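Local coordinates for protein fructose-bisphosphate aldolase class I (Thermoproteus tenax, PDB 1W8S) that is a class I aldolase of the DeoC/LacD family, built on a TIM-barrel fold, at residues His25-Gly30 with Val59-Ile64; Gly63-Tyr68 with Val73-Lys78; Cys96-Ala101 with Ser107-Thr112. The protein carries 2 engineered substitutions. All blocks are in the same frame, centred on the assembly; numbering follows the deposited sequence.

In the fold
From the N terminus, strand 18-22 runs into the short helix 25-28; after helix 43-53 and strand 57-60 the chain comes back beside it, and contact 1 closes this first loop. Contact 2 follows at once, sharing Gly-63 and Ile-64 with contact 1: helix 62-68 turns through a short loop and rests on strand 75-81. Contact 3 comes later, in series with the others, where helix 98-103 folds back on strand 108-113. Strands 57-60, 75-81 and 108-113 are consecutive parallel neighbours in the barrel sheet, so the three contacts follow neighbouring strands of it in order. A salt bridge joins contact 1 to contact 3, and all three touch a neighbouring subunit.

Contact 1: residues His25-Gly30 with Val59-Ile64; sequences HGIEHG and VFQRGI. With FBP (1,6-di-O-phosphono-beta-D-fructofuranose), chain O.
Ile-27 holds CG1 opposite its backbone N (chi1 -170°), which turns the CG2 methyl to Gln-61; Gln-61 meets it with a chain bent at chi2 (-81°), and the two side chains cross at about a right angle. The methyl packs against the amide group, Ile-27 CG2 lying 3.6 Å from the amide carbon CD of Gln-61, in a small buried contact with no hydrogen bond across it. Other residues of 25-30 bind FBP. His-25 gives its NE2 to phosphate oxygen O1P at 2.6 Å, with a longer, weak bond to the ester oxygen O1. His-29 NE2 reaches O5P of the second phosphate at 2.8 Å, almost straight (169°), and each phosphorus lies in the plane of its imidazole. Between them Glu-28 CG packs 3.6 Å from FBP O4. Second-shell groups fix these side chains: Asp-33 OD2 is hydrogen-bonded to His-29 ND1, Trp-235 meets the His-25 ring edge-to-face, and the backbone N of Lys-82 binds Glu-28 OE2. The backbone O of His-25 accepts from both His-29 N and Gly-30 N, which ties off the turn as Gly-30 leaves it with positive phi. The chemistry is thus divided: the Ile-27 methyl packs on the amide of Gln-61, at the N-cap of helix 62-68, while His-25 and His-29 each offer an in-plane imidazole NE2 to one phosphate.

Contact 2: residues Gly63-Tyr68 with Val73-Lys78; sequences GIAEKY and VPLILK
Ala-65 on helix 62-68 faces Leu-77 on strand 75-81, their CA atoms 7.5 Å apart, the closest CA pair of the two segments. Helix and strand keep their own hydrogen bonds: Lys-67 N binds Gly-63 O, Tyr-68 N binds Ile-64 O, and none passes between the segments. What joins them is a single methyl set against two leucines. Leu-75 and Leu-77, two residues apart on the strand, send their side chains to the same face of the sheet, and in both CG is anti to the backbone N (chi1 165° and -160°). That torsion turns each CG, and with it a CD2 methyl, to the helix. Ala-65 CB sits 3.5 Å from CD2 of Leu-77 and 4.0 Å from CD2 of Leu-75, while the two CD2 methyls lie 4.2 Å from each other, so the alanine methyl touches one methyl of each leucine. With only a methyl at Ala-65, the helix lies close to the sheet here. Phe-60 and Tyr-69 also pack on Leu-75, and Ala-106 on Leu-77.

The helix carries charge on another side. Lys-67 NZ forms a salt bridge of 2.7 Å with Glu-66 OE1, meeting the oxygen nearly along its C-O bond. Both charges have further partners on a neighbouring subunit: Lys-131 there binds the same Glu-66 oxygen, and Asp-174 binds Lys-67 NZ. The helix therefore packs inward through an apolar methyl and outward through a subunit interface. Strand 57-60, helix 62-68 and strand 75-81 form a beta-alpha-beta unit, with the two strands parallel neighbours and the helix lying over the outer face of the sheet, the repeating crossover from which a TIM barrel is built.

Contact 3: residues Cys96-Ala101 with Ser107-Thr112; sequences CSVEEA and SAVGYT
Val-109 lays both its methyls against the first turn of helix 98-103. CG1, anti to the carbonyl carbon (chi1 -69°), meets Ala-101 CB at 3.7 Å, and CG2 lies 4.4 Å from CG2 of Val-98 in a looser touch. Val-98 and Ala-101 are three residues apart and so fall on one side of the helix, offering the strand an apolar strip; between Val-98 and Val-109 the CA atoms are 7.1 Å apart. No hydrogen bond crosses, and all three residues are buried.

The helix start is held by a capping box. Ser-97, the N-cap, accepts from Glu-100 N with its OG at 3.1 Å, and Glu-100 returns the bond: its OE1 takes Ser-97 N at 3.1 Å, tilted 31° from the carboxylate plane, and the Ser-97 hydroxyl at 2.7 Å through the anti lone pair. Two donors thus grip one carboxylate oxygen, while the other, OE2, is salt-bridged to Arg-62; together they fix the Glu-100 carboxylate and would be expected to favour its negative charge.

Strand 108-113 runs parallel between strands 75-81 and 141-145. Its Val-109 also packs on Leu-79 and Leu-139, and Ala-101 touches Leu-77 on the adjoining strand. Helix 98-103 thus spans two strands; Val-98 leans on Asp-133 of helix 120-137, and Glu-99 forms a salt bridge with Arg-132 of a neighbouring subunit.

Contact 1: residues His25-Gly30 with Val59-Ile64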
ATOM      1  N   HIS E  25       6.016 -27.377   4.553  1.00 13.67           N
ATOM      2  CA  HIS E  25       5.427 -27.827   3.303  1.00 13.45           C
ATOM      3  C   HIS E  25       3.905 -27.778   3.325  1.00 12.93           C
ATOM      4  O   HIS E  25       3.274 -27.616   2.290  1.00 12.52           O
ATOM      5  CB  HIS E  25       5.920 -29.233   2.985  1.00 13.74           C
ATOM      6  CG  HIS E  25       7.412 -29.331   2.855  1.00 13.65           C
ATOM      7  ND1 HIS E  25       8.277 -28.988   3.873  1.00 16.32           N
ATOM      8  CD2 HIS E  25       8.188 -29.764   1.829  1.00 13.82           C
ATOM      9  CE1 HIS E  25       9.521 -29.178   3.469  1.00 17.22           C
ATOM     10  NE2 HIS E  25       9.493 -29.662   2.237  1.00 13.28           N
ATOM     11  N   GLY E  26       3.298 -27.905   4.499  1.00 13.69           N
ATOM     12  CA  GLY E  26       1.848 -27.880   4.595  1.00 13.85           C
ATOM     13  C   GLY E  26       1.203 -26.644   3.973  1.00 13.60           C
ATOM     14  O   GLY E  26       0.101 -26.712   3.469  1.00 14.06           O
ATOM     15  N   ILE E  27       1.881 -25.505   4.046  1.00 13.45           N
ATOM     16  CA  ILE E  27       1.404 -24.293   3.395  1.00 13.91           C
ATOM     17  C   ILE E  27       2.006 -24.137   1.996  1.00 12.01           C
ATOM     18  O   ILE E  27       1.278 -23.943   1.055  1.00 11.40           O
ATOM     19  CB  ILE E  27       1.577 -23.018   4.293  1.00 14.34           C
ATOM     20  CG1 ILE E  27       0.810 -21.831   3.639  1.00 16.90           C
ATOM     21  CG2 ILE E  27       2.991 -22.654   4.442  1.00 16.91           C
ATOM     22  CD1 ILE E  27       0.703 -20.570   4.467  1.00 19.40           C
ATOM     23  N   GLU E  28       3.313 -24.336   1.847  1.00 12.90           N
ATOM     24  CA  GLU E  28       3.987 -24.107   0.540  1.00 12.58           C
ATOM     25  C   GLU E  28       3.479 -25.032  -0.548  1.00 12.57           C
ATOM     26  O   GLU E  28       3.281 -24.612  -1.711  1.00 12.91           O
ATOM     27  CB  GLU E  28       5.516 -24.249   0.693  1.00 12.65           C
ATOM     28  CG  GLU E  28       6.156 -23.156   1.554  1.00 14.03           C
ATOM     29  CD  GLU E  28       6.128 -21.774   0.931  1.00 14.26           C
ATOM     30  OE1 GLU E  28       6.102 -21.652  -0.313  1.00 17.29           O
ATOM     31  OE2 GLU E  28       6.118 -20.790   1.708  1.00 17.70           O
ATOM     32  N   HIS E  29       3.272 -26.310  -0.206  1.00 11.45           N
ATOM     33  CA  HIS E  29       2.831 -27.315  -1.187  1.00 12.01           C
ATOM     34  C   HIS E  29       1.492 -27.962  -0.866  1.00 10.69           C
ATOM     35  O   HIS E  29       0.845 -28.544  -1.724  1.00  9.94           O
ATOM     36  CB  HIS E  29       3.846 -28.460  -1.269  1.00 12.00           C
ATOM     37  CG  HIS E  29       5.216 -28.007  -1.628  1.00 16.48           C
ATOM     38  ND1 HIS E  29       6.347 -28.696  -1.248  1.00 19.10           N
ATOM     39  CD2 HIS E  29       5.641 -26.939  -2.339  1.00 20.04           C
ATOM     40  CE1 HIS E  29       7.416 -28.064  -1.700  1.00 21.43           C
ATOM     41  NE2 HIS E  29       7.018 -26.991  -2.359  1.00 21.26           N
ATOM     42  N   GLY E  30       1.100 -27.922   0.390  1.00 11.79           N
ATOM     43  CA  GLY E  30      -0.137 -28.548   0.777  1.00 11.66           C
ATOM     44  C   GLY E  30       0.117 -29.999   1.105  1.00 12.48           C
ATOM     45  O   GLY E  30       1.236 -30.506   0.907  1.00 11.90           O
ATOM     46  N   VAL E  59      12.081 -26.555  10.963  1.00 13.96           N
ATOM     47  CA  VAL E  59      11.507 -25.315  10.455  1.00 14.36           C
ATOM     48  C   VAL E  59       9.978 -25.492  10.469  1.00 13.69           C
ATOM     49  O   VAL E  59       9.466 -26.390   9.796  1.00 13.17           O
ATOM     50  CB  VAL E  59      11.964 -25.046   9.017  1.00 14.94           C
ATOM     51  CG1 VAL E  59      11.393 -23.752   8.490  1.00 15.87           C
ATOM     52  CG2 VAL E  59      13.482 -25.018   8.928  1.00 16.33           C
ATOM     53  N   PHE E  60       9.270 -24.676  11.250  1.00 12.49           N
ATOM     54  CA  PHE E  60       7.803 -24.715  11.336  1.00 12.40           C
ATOM     55  C   PHE E  60       7.234 -23.318  10.999  1.00 12.49           C
ATOM     56  O   PHE E  60       7.855 -22.311  11.314  1.00 12.21           O
ATOM     57  CB  PHE E  60       7.318 -25.003  12.762  1.00 12.97           C
ATOM     58  CG  PHE E  60       7.501 -26.432  13.264  1.00 12.35           C
ATOM     59  CD1 PHE E  60       7.846 -27.495  12.432  1.00 11.80           C
ATOM     60  CD2 PHE E  60       7.248 -26.702  14.609  1.00 12.87           C
ATOM     61  CE1 PHE E  60       7.984 -28.760  12.940  1.00 13.76           C
ATOM     62  CE2 PHE E  60       7.364 -27.969  15.124  1.00 11.02           C
ATOM     63  CZ  PHE E  60       7.737 -29.007  14.289  1.00 13.96           C
ATOM     64  N   GLN E  61       6.036 -23.293  10.419  1.00 11.99           N
ATOM     65  CA  GLN E  61       5.195 -22.076  10.396  1.00 12.97           C
ATOM     66  C   GLN E  61       4.609 -21.876  11.784  1.00 12.10           C
ATOM     67  O   GLN E  61       4.575 -22.790  12.608  1.00 12.24           O
ATOM     68  CB  GLN E  61       4.051 -22.201   9.388  1.00 13.26           C
ATOM     69  CG  GLN E  61       4.441 -22.535   7.973  1.00 15.24           C
ATOM     70  CD  GLN E  61       4.915 -21.349   7.190  1.00 20.52           C
ATOM     71  OE1 GLN E  61       4.640 -20.182   7.546  1.00 20.73           O
ATOM     72  NE2 GLN E  61       5.607 -21.631   6.095  1.00 19.11           N
ATOM     73  N   ARG E  62       4.117 -20.673  12.038  1.00 12.27           N
ATOM     74  CA  ARG E  62       3.641 -20.279  13.351  1.00 11.95           C
ATOM     75  C   ARG E  62       2.556 -21.157  13.936  1.00 10.91           C
ATOM     76  O   ARG E  62       2.547 -21.372  15.121  1.00 11.18           O
ATOM     77  CB  ARG E  62       3.128 -18.843  13.333  1.00 13.43           C
ATOM     78  CG  ARG E  62       1.840 -18.624  12.496  1.00 14.94           C
ATOM     79  CD  ARG E  62       1.160 -17.260  12.724  1.00 15.93           C
ATOM     80  NE  ARG E  62       0.974 -16.996  14.155  1.00 14.72           N
ATOM     81  CZ  ARG E  62       0.993 -15.776  14.690  1.00 15.20           C
ATOM     82  NH1 ARG E  62       1.105 -14.696  13.919  1.00 14.45           N
ATOM     83  NH2 ARG E  62       0.861 -15.624  15.991  1.00 13.87           N
ATOM     84  N   GLY E  63       1.684 -21.702  13.114  1.00 10.69           N
ATOM     85  CA  GLY E  63       0.548 -22.466  13.631  1.00 10.96           C
ATOM     86  C   GLY E  63       0.991 -23.826  14.165  1.00 10.90           C
ATOM     87  O   GLY E  63       0.507 -24.299  15.182  1.00 12.20           O
ATOM     88  N   ILE E  64       1.895 -24.468  13.428  1.00 11.59           N
ATOM     89  CA  ILE E  64       2.500 -25.706  13.860  1.00 11.92           C
ATOM     90  C   ILE E  64       3.378 -25.486  15.082  1.00 11.80           C
ATOM     91  O   ILE E  64       3.363 -26.285  15.998  1.00 12.71           O
ATOM     92  CB  ILE E  64       3.347 -26.349  12.714  1.00 11.45           C
ATOM     93  CG1 ILE E  64       2.511 -26.601  11.457  1.00 10.72           C
ATOM     94  CG2 ILE E  64       4.053 -27.619  13.195  1.00 12.79           C
ATOM     95  CD1 ILE E  64       1.422 -27.544  11.604  1.00 11.67           C
TER
HETATM   96  P1  FBP O 270      12.626 -29.920   0.798  1.00 16.68           P
HETATM   97  O1P FBP O 270      11.435 -30.794   0.869  1.00 16.25           O
HETATM   98  O2P FBP O 270      13.974 -30.600   1.185  1.00 14.16           O
HETATM   99  O3P FBP O 270      12.837 -29.281  -0.578  1.00 15.13           O
HETATM  100  O1  FBP O 270      12.386 -28.757   1.862  1.00 15.99           O
HETATM  101  C1  FBP O 270      13.282 -27.671   1.968  1.00 20.84           C
HETATM  102  C2  FBP O 270      12.585 -26.397   1.470  1.00 24.86           C
HETATM  103  O2  FBP O 270      13.510 -25.287   1.497  1.00 26.06           O
HETATM  104  C3  FBP O 270      11.326 -26.022   2.263  1.00 24.70           C
HETATM  105  O3  FBP O 270      11.570 -25.382   3.505  1.00 25.41           O
HETATM  106  C4  FBP O 270      10.610 -25.127   1.252  1.00 26.46           C
HETATM  107  O4  FBP O 270       9.210 -25.003   1.440  1.00 28.33           O
HETATM  108  C5  FBP O 270      10.892 -25.862  -0.051  1.00 28.64           C
HETATM  109  O5  FBP O 270      12.154 -26.531   0.114  1.00 27.88           O
HETATM  110  C6  FBP O 270      10.924 -24.885  -1.220  1.00 30.90           C
HETATM  111  O6  FBP O 270      11.288 -25.587  -2.395  1.00 34.26           O
HETATM  112  P2  FBP O 270      10.345 -25.560  -3.711  1.00 35.66           P
HETATM  113  O4P FBP O 270      10.442 -26.933  -4.334  1.00 34.36           O
HETATM  114  O5P FBP O 270       8.928 -25.140  -3.319  1.00 31.87           O
HETATM  115  O6P FBP O 270      10.941 -24.624  -4.778  1.00 29.44           O

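Contact 2: residues Gly63-Tyr68 with Val73-Lys78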
ATOM      1  N   GLY E  63       1.684 -21.702  13.114  1.00 10.69           N
ATOM      2  CA  GLY E  63       0.548 -22.466  13.631  1.00 10.96           C
ATOM      3  C   GLY E  63       0.991 -23.826  14.165  1.00 10.90           C
ATOM      4  O   GLY E  63       0.507 -24.299  15.182  1.00 12.20           O
ATOM      5  N   ILE E  64       1.895 -24.468  13.428  1.00 11.59           N
ATOM      6  CA  ILE E  64       2.500 -25.706  13.860  1.00 11.92           C
ATOM      7  C   ILE E  64       3.378 -25.486  15.082  1.00 11.80           C
ATOM      8  O   ILE E  64       3.363 -26.285  15.998  1.00 12.71           O
ATOM      9  CB  ILE E  64       3.347 -26.349  12.714  1.00 11.45           C
ATOM     10  CG1 ILE E  64       2.511 -26.601  11.457  1.00 10.72           C
ATOM     11  CG2 ILE E  64       4.053 -27.619  13.195  1.00 12.79           C
ATOM     12  CD1 ILE E  64       1.422 -27.544  11.604  1.00 11.67           C
ATOM     13  N   ALA E  65       4.180 -24.435  15.088  1.00 12.23           N
ATOM     14  CA  ALA E  65       4.949 -24.116  16.303  1.00 11.81           C
ATOM     15  C   ALA E  65       4.020 -23.916  17.519  1.00 12.03           C
ATOM     16  O   ALA E  65       4.287 -24.431  18.599  1.00 12.01           O
ATOM     17  CB  ALA E  65       5.808 -22.913  16.095  1.00 11.50           C
ATOM     18  N   GLU E  66       2.934 -23.155  17.364  1.00 11.89           N
ATOM     19  CA  GLU E  66       2.074 -22.833  18.517  1.00 12.61           C
ATOM     20  C   GLU E  66       1.442 -24.086  19.058  1.00 13.42           C
ATOM     21  O   GLU E  66       1.371 -24.275  20.257  1.00 12.82           O
ATOM     22  CB  GLU E  66       0.956 -21.847  18.127  1.00 12.77           C
ATOM     23  CG  GLU E  66       0.047 -21.408  19.264  1.00 17.05           C
ATOM     24  CD  GLU E  66      -1.012 -20.434  18.784  1.00 23.28           C
ATOM     25  OE1 GLU E  66      -1.964 -20.859  18.131  1.00 30.22           O
ATOM     26  OE2 GLU E  66      -0.877 -19.234  19.051  1.00 26.60           O
ATOM     27  N   LYS E  67       0.931 -24.920  18.153  1.00 12.86           N
ATOM     28  CA  LYS E  67       0.113 -26.080  18.553  1.00 13.87           C
ATOM     29  C   LYS E  67       0.935 -27.304  18.960  1.00 13.22           C
ATOM     30  O   LYS E  67       0.462 -28.151  19.729  1.00 12.76           O
ATOM     31  CB  LYS E  67      -0.849 -26.437  17.397  1.00 13.90           C
ATOM     32  CG  LYS E  67      -2.271 -25.967  17.578  1.00 17.19           C
ATOM     33  CD  LYS E  67      -2.359 -24.503  17.604  1.00 18.19           C
ATOM     34  CE  LYS E  67      -3.812 -23.981  17.604  1.00 18.06           C
ATOM     35  NZ  LYS E  67      -3.743 -22.552  17.081  1.00 14.54           N
ATOM     36  N   TYR E  68       2.152 -27.412  18.431  1.00 13.22           N
ATOM     37  CA  TYR E  68       2.959 -28.634  18.570  1.00 12.61           C
ATOM     38  C   TYR E  68       4.366 -28.503  19.152  1.00 13.62           C
ATOM     39  O   TYR E  68       4.893 -29.482  19.690  1.00 13.07           O
ATOM     40  CB  TYR E  68       3.098 -29.323  17.204  1.00 12.75           C
ATOM     41  CG  TYR E  68       1.793 -29.867  16.670  1.00 11.67           C
ATOM     42  CD1 TYR E  68       1.353 -31.146  17.011  1.00 13.32           C
ATOM     43  CD2 TYR E  68       0.994 -29.105  15.846  1.00 11.58           C
ATOM     44  CE1 TYR E  68       0.159 -31.635  16.527  1.00 11.89           C
ATOM     45  CE2 TYR E  68      -0.193 -29.591  15.367  1.00 12.57           C
ATOM     46  CZ  TYR E  68      -0.605 -30.852  15.707  1.00 13.67           C
ATOM     47  OH  TYR E  68      -1.788 -31.329  15.217  1.00 12.85           O
ATOM     48  N   VAL E  73      13.854 -29.843  20.124  1.00 15.53           N
ATOM     49  CA  VAL E  73      14.856 -29.620  19.089  1.00 15.86           C
ATOM     50  C   VAL E  73      14.773 -28.118  18.773  1.00 14.85           C
ATOM     51  O   VAL E  73      13.679 -27.586  18.714  1.00 14.71           O
ATOM     52  CB  VAL E  73      14.469 -30.431  17.830  1.00 16.51           C
ATOM     53  CG1 VAL E  73      15.389 -30.154  16.696  1.00 18.73           C
ATOM     54  CG2 VAL E  73      14.535 -31.912  18.144  1.00 18.51           C
ATOM     55  N   PRO E  74      15.876 -27.429  18.566  1.00 13.87           N
ATOM     56  CA  PRO E  74      15.797 -26.005  18.204  1.00 13.31           C
ATOM     57  C   PRO E  74      14.867 -25.700  17.019  1.00 13.39           C
ATOM     58  O   PRO E  74      14.773 -26.451  16.052  1.00 12.73           O
ATOM     59  CB  PRO E  74      17.234 -25.647  17.859  1.00 14.18           C
ATOM     60  CG  PRO E  74      18.081 -26.638  18.601  1.00 13.56           C
ATOM     61  CD  PRO E  74      17.271 -27.892  18.702  1.00 14.92           C
ATOM     62  N   LEU E  75      14.174 -24.578  17.113  1.00 13.17           N
ATOM     63  CA  LEU E  75      13.134 -24.216  16.160  1.00 12.42           C
ATOM     64  C   LEU E  75      13.555 -22.987  15.350  1.00 12.88           C
ATOM     65  O   LEU E  75      13.994 -22.009  15.920  1.00 12.75           O
ATOM     66  CB  LEU E  75      11.855 -23.909  16.919  1.00 11.61           C
ATOM     67  CG  LEU E  75      10.748 -23.175  16.174  1.00 12.19           C
ATOM     68  CD1 LEU E  75      10.188 -24.030  15.070  1.00 13.43           C
ATOM     69  CD2 LEU E  75       9.663 -22.764  17.156  1.00 14.62           C
ATOM     70  N   ILE E  76      13.398 -23.082  14.027  1.00 13.17           N
ATOM     71  CA  ILE E  76      13.463 -21.972  13.109  1.00 12.65           C
ATOM     72  C   ILE E  76      12.019 -21.712  12.711  1.00 13.00           C
ATOM     73  O   ILE E  76      11.358 -22.585  12.138  1.00 12.92           O
ATOM     74  CB  ILE E  76      14.307 -22.312  11.900  1.00 13.63           C
ATOM     75  CG1 ILE E  76      15.708 -22.730  12.347  1.00 13.08           C
ATOM     76  CG2 ILE E  76      14.375 -21.123  10.936  1.00 13.86           C
ATOM     77  CD1 ILE E  76      16.658 -23.081  11.199  1.00 15.08           C
ATOM     78  N   LEU E  77      11.510 -20.544  13.088  1.00 12.17           N
ATOM     79  CA  LEU E  77      10.146 -20.122  12.746  1.00 12.49           C
ATOM     80  C   LEU E  77      10.161 -19.446  11.376  1.00 12.84           C
ATOM     81  O   LEU E  77      10.772 -18.384  11.168  1.00 13.03           O
ATOM     82  CB  LEU E  77       9.599 -19.216  13.820  1.00 12.66           C
ATOM     83  CG  LEU E  77       8.115 -18.967  13.998  1.00 15.35           C
ATOM     84  CD1 LEU E  77       7.411 -18.731  12.708  1.00 16.98           C
ATOM     85  CD2 LEU E  77       7.511 -20.151  14.693  1.00 19.18           C
ATOM     86  N   LYS E  78       9.559 -20.136  10.410  1.00 12.72           N
ATOM     87  CA  LYS E  78       9.387 -19.665   9.050  1.00 13.23           C
ATOM     88  C   LYS E  78       8.276 -18.623   9.043  1.00 12.30           C
ATOM     89  O   LYS E  78       7.117 -18.958   9.302  1.00 13.24           O
ATOM     90  CB  LYS E  78       8.961 -20.850   8.177  1.00 12.91           C
ATOM     91  CG  LYS E  78       8.692 -20.525   6.715  1.00 18.39           C
ATOM     92  CD  LYS E  78       9.811 -19.771   6.134  1.00 24.45           C
ATOM     93  CE  LYS E  78       9.702 -19.638   4.605  1.00 27.75           C
ATOM     94  NZ  LYS E  78       8.349 -19.593   4.102  1.00 28.18           N
TER

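Contact 3: residues Cys96-Ala101 with Ser107-Thr112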
ATOM      1  N   CYS E  96       3.602 -13.792  10.612  1.00 12.38           N
ATOM      2  CA  CYS E  96       4.107 -13.814  11.991  1.00 12.12           C
ATOM      3  C   CYS E  96       5.187 -12.773  12.122  1.00 13.23           C
ATOM      4  O   CYS E  96       5.938 -12.552  11.159  1.00 14.03           O
ATOM      5  CB  CYS E  96       4.709 -15.185  12.295  1.00 13.39           C
ATOM      6  SG  CYS E  96       5.079 -15.533  14.033  1.00 14.68           S
ATOM      7  N   SER E  97       5.299 -12.172  13.311  1.00 12.76           N
ATOM      8  CA  SER E  97       6.375 -11.233  13.643  1.00 12.69           C
ATOM      9  C   SER E  97       7.500 -11.955  14.327  1.00 12.38           C
ATOM     10  O   SER E  97       7.317 -13.074  14.866  1.00 13.99           O
ATOM     11  CB  SER E  97       5.891 -10.146  14.586  1.00 12.79           C
ATOM     12  OG  SER E  97       5.407 -10.651  15.804  1.00 12.73           O
ATOM     13  N   VAL E  98       8.667 -11.331  14.335  1.00 11.56           N
ATOM     14  CA  VAL E  98       9.792 -11.856  15.082  1.00 10.89           C
ATOM     15  C   VAL E  98       9.463 -11.901  16.555  1.00 11.45           C
ATOM     16  O   VAL E  98       9.837 -12.841  17.236  1.00 11.38           O
ATOM     17  CB  VAL E  98      11.038 -10.988  14.846  1.00 10.77           C
ATOM     18  CG1 VAL E  98      12.148 -11.338  15.811  1.00 11.44           C
ATOM     19  CG2 VAL E  98      11.477 -11.128  13.387  1.00 11.82           C
ATOM     20  N   GLU E  99       8.777 -10.885  17.075  1.00 11.59           N
ATOM     21  CA  GLU E  99       8.457 -10.881  18.513  1.00 10.97           C
ATOM     22  C   GLU E  99       7.601 -12.123  18.873  1.00 12.53           C
ATOM     23  O   GLU E  99       7.810 -12.775  19.905  1.00 11.00           O
ATOM     24  CB  GLU E  99       7.749  -9.575  18.909  1.00 11.33           C
ATOM     25  CG  GLU E  99       7.255  -9.568  20.348  1.00 11.87           C
ATOM     26  CD  GLU E  99       6.638  -8.246  20.820  1.00 14.14           C
ATOM     27  OE1 GLU E  99       6.868  -7.206  20.199  1.00 14.62           O
ATOM     28  OE2 GLU E  99       5.988  -8.286  21.865  1.00 14.40           O
ATOM     29  N   GLU E 100       6.632 -12.455  18.016  1.00 12.66           N
ATOM     30  CA  GLU E 100       5.775 -13.600  18.279  1.00 12.80           C
ATOM     31  C   GLU E 100       6.581 -14.898  18.166  1.00 12.72           C
ATOM     32  O   GLU E 100       6.344 -15.840  18.915  1.00 11.79           O
ATOM     33  CB  GLU E 100       4.602 -13.645  17.320  1.00 13.69           C
ATOM     34  CG  GLU E 100       3.576 -12.565  17.562  1.00 15.36           C
ATOM     35  CD  GLU E 100       2.624 -12.416  16.412  1.00 13.82           C
ATOM     36  OE1 GLU E 100       3.050 -11.899  15.369  1.00 15.34           O
ATOM     37  OE2 GLU E 100       1.467 -12.852  16.545  1.00 15.12           O
ATOM     38  N   ALA E 101       7.530 -14.939  17.240  1.00 12.41           N
ATOM     39  CA  ALA E 101       8.436 -16.097  17.097  1.00 13.45           C
ATOM     40  C   ALA E 101       9.224 -16.379  18.381  1.00 13.35           C
ATOM     41  O   ALA E 101       9.382 -17.536  18.800  1.00 13.31           O
ATOM     42  CB  ALA E 101       9.368 -15.888  15.938  1.00 12.96           C
ATOM     43  N   SER E 107      14.536 -20.238  18.056  1.00 13.45           N
ATOM     44  CA  SER E 107      15.950 -19.869  18.192  1.00 13.15           C
ATOM     45  C   SER E 107      16.492 -19.152  16.971  1.00 13.64           C
ATOM     46  O   SER E 107      17.612 -18.641  16.987  1.00 13.83           O
ATOM     47  CB  SER E 107      16.811 -21.120  18.367  1.00 13.33           C
ATOM     48  OG  SER E 107      16.538 -21.722  19.593  1.00 11.59           O
ATOM     49  N   ALA E 108      15.734 -19.181  15.891  1.00 13.74           N
ATOM     50  CA  ALA E 108      15.995 -18.366  14.708  1.00 13.80           C
ATOM     51  C   ALA E 108      14.693 -18.152  13.948  1.00 13.24           C
ATOM     52  O   ALA E 108      13.655 -18.789  14.236  1.00 13.28           O
ATOM     53  CB  ALA E 108      17.000 -19.041  13.819  1.00 14.08           C
ATOM     54  N   VAL E 109      14.750 -17.249  12.981  1.00 12.88           N
ATOM     55  CA  VAL E 109      13.638 -17.002  12.075  1.00 13.37           C
ATOM     56  C   VAL E 109      14.079 -17.179  10.645  1.00 13.60           C
ATOM     57  O   VAL E 109      15.251 -16.951  10.287  1.00 14.54           O
ATOM     58  CB  VAL E 109      12.973 -15.615  12.258  1.00 13.44           C
ATOM     59  CG1 VAL E 109      12.219 -15.554  13.594  1.00 14.67           C
ATOM     60  CG2 VAL E 109      13.978 -14.488  12.138  1.00 13.60           C
ATOM     61  N   GLY E 110      13.130 -17.594   9.831  1.00 13.73           N
ATOM     62  CA  GLY E 110      13.326 -17.780   8.405  1.00 12.95           C
ATOM     63  C   GLY E 110      12.390 -16.936   7.589  1.00 12.82           C
ATOM     64  O   GLY E 110      11.252 -16.673   7.956  1.00 12.93           O
ATOM     65  N   TYR E 111      12.869 -16.505   6.438  1.00 13.81           N
ATOM     66  CA  TYR E 111      12.090 -15.674   5.528  1.00 13.70           C
ATOM     67  C   TYR E 111      12.483 -15.963   4.073  1.00 13.45           C
ATOM     68  O   TYR E 111      13.664 -15.888   3.711  1.00 13.73           O
ATOM     69  CB  TYR E 111      12.258 -14.177   5.834  1.00 13.51           C
ATOM     70  CG  TYR E 111      11.283 -13.271   5.111  1.00 14.13           C
ATOM     71  CD1 TYR E 111      10.037 -13.009   5.641  1.00 13.73           C
ATOM     72  CD2 TYR E 111      11.622 -12.638   3.887  1.00 13.09           C
ATOM     73  CE1 TYR E 111       9.142 -12.142   4.996  1.00 14.16           C
ATOM     74  CE2 TYR E 111      10.745 -11.813   3.239  1.00 13.09           C
ATOM     75  CZ  TYR E 111       9.494 -11.575   3.775  1.00 15.50           C
ATOM     76  OH  TYR E 111       8.645 -10.729   3.117  1.00 15.36           O
ATOM     77  N   THR E 112      11.494 -16.320   3.273  1.00 13.16           N
ATOM     78  CA  THR E 112      11.704 -16.571   1.840  1.00 13.97           C
ATOM     79  C   THR E 112      11.677 -15.314   1.005  1.00 13.95           C
ATOM     80  O   THR E 112      10.794 -14.447   1.175  1.00 14.14           O
ATOM     81  CB  THR E 112      10.658 -17.573   1.333  1.00 14.61           C
ATOM     82  OG1 THR E 112      10.861 -18.818   2.002  1.00 13.22           O
ATOM     83  CG2 THR E 112      10.894 -17.901  -0.128  1.00 15.08           C
TER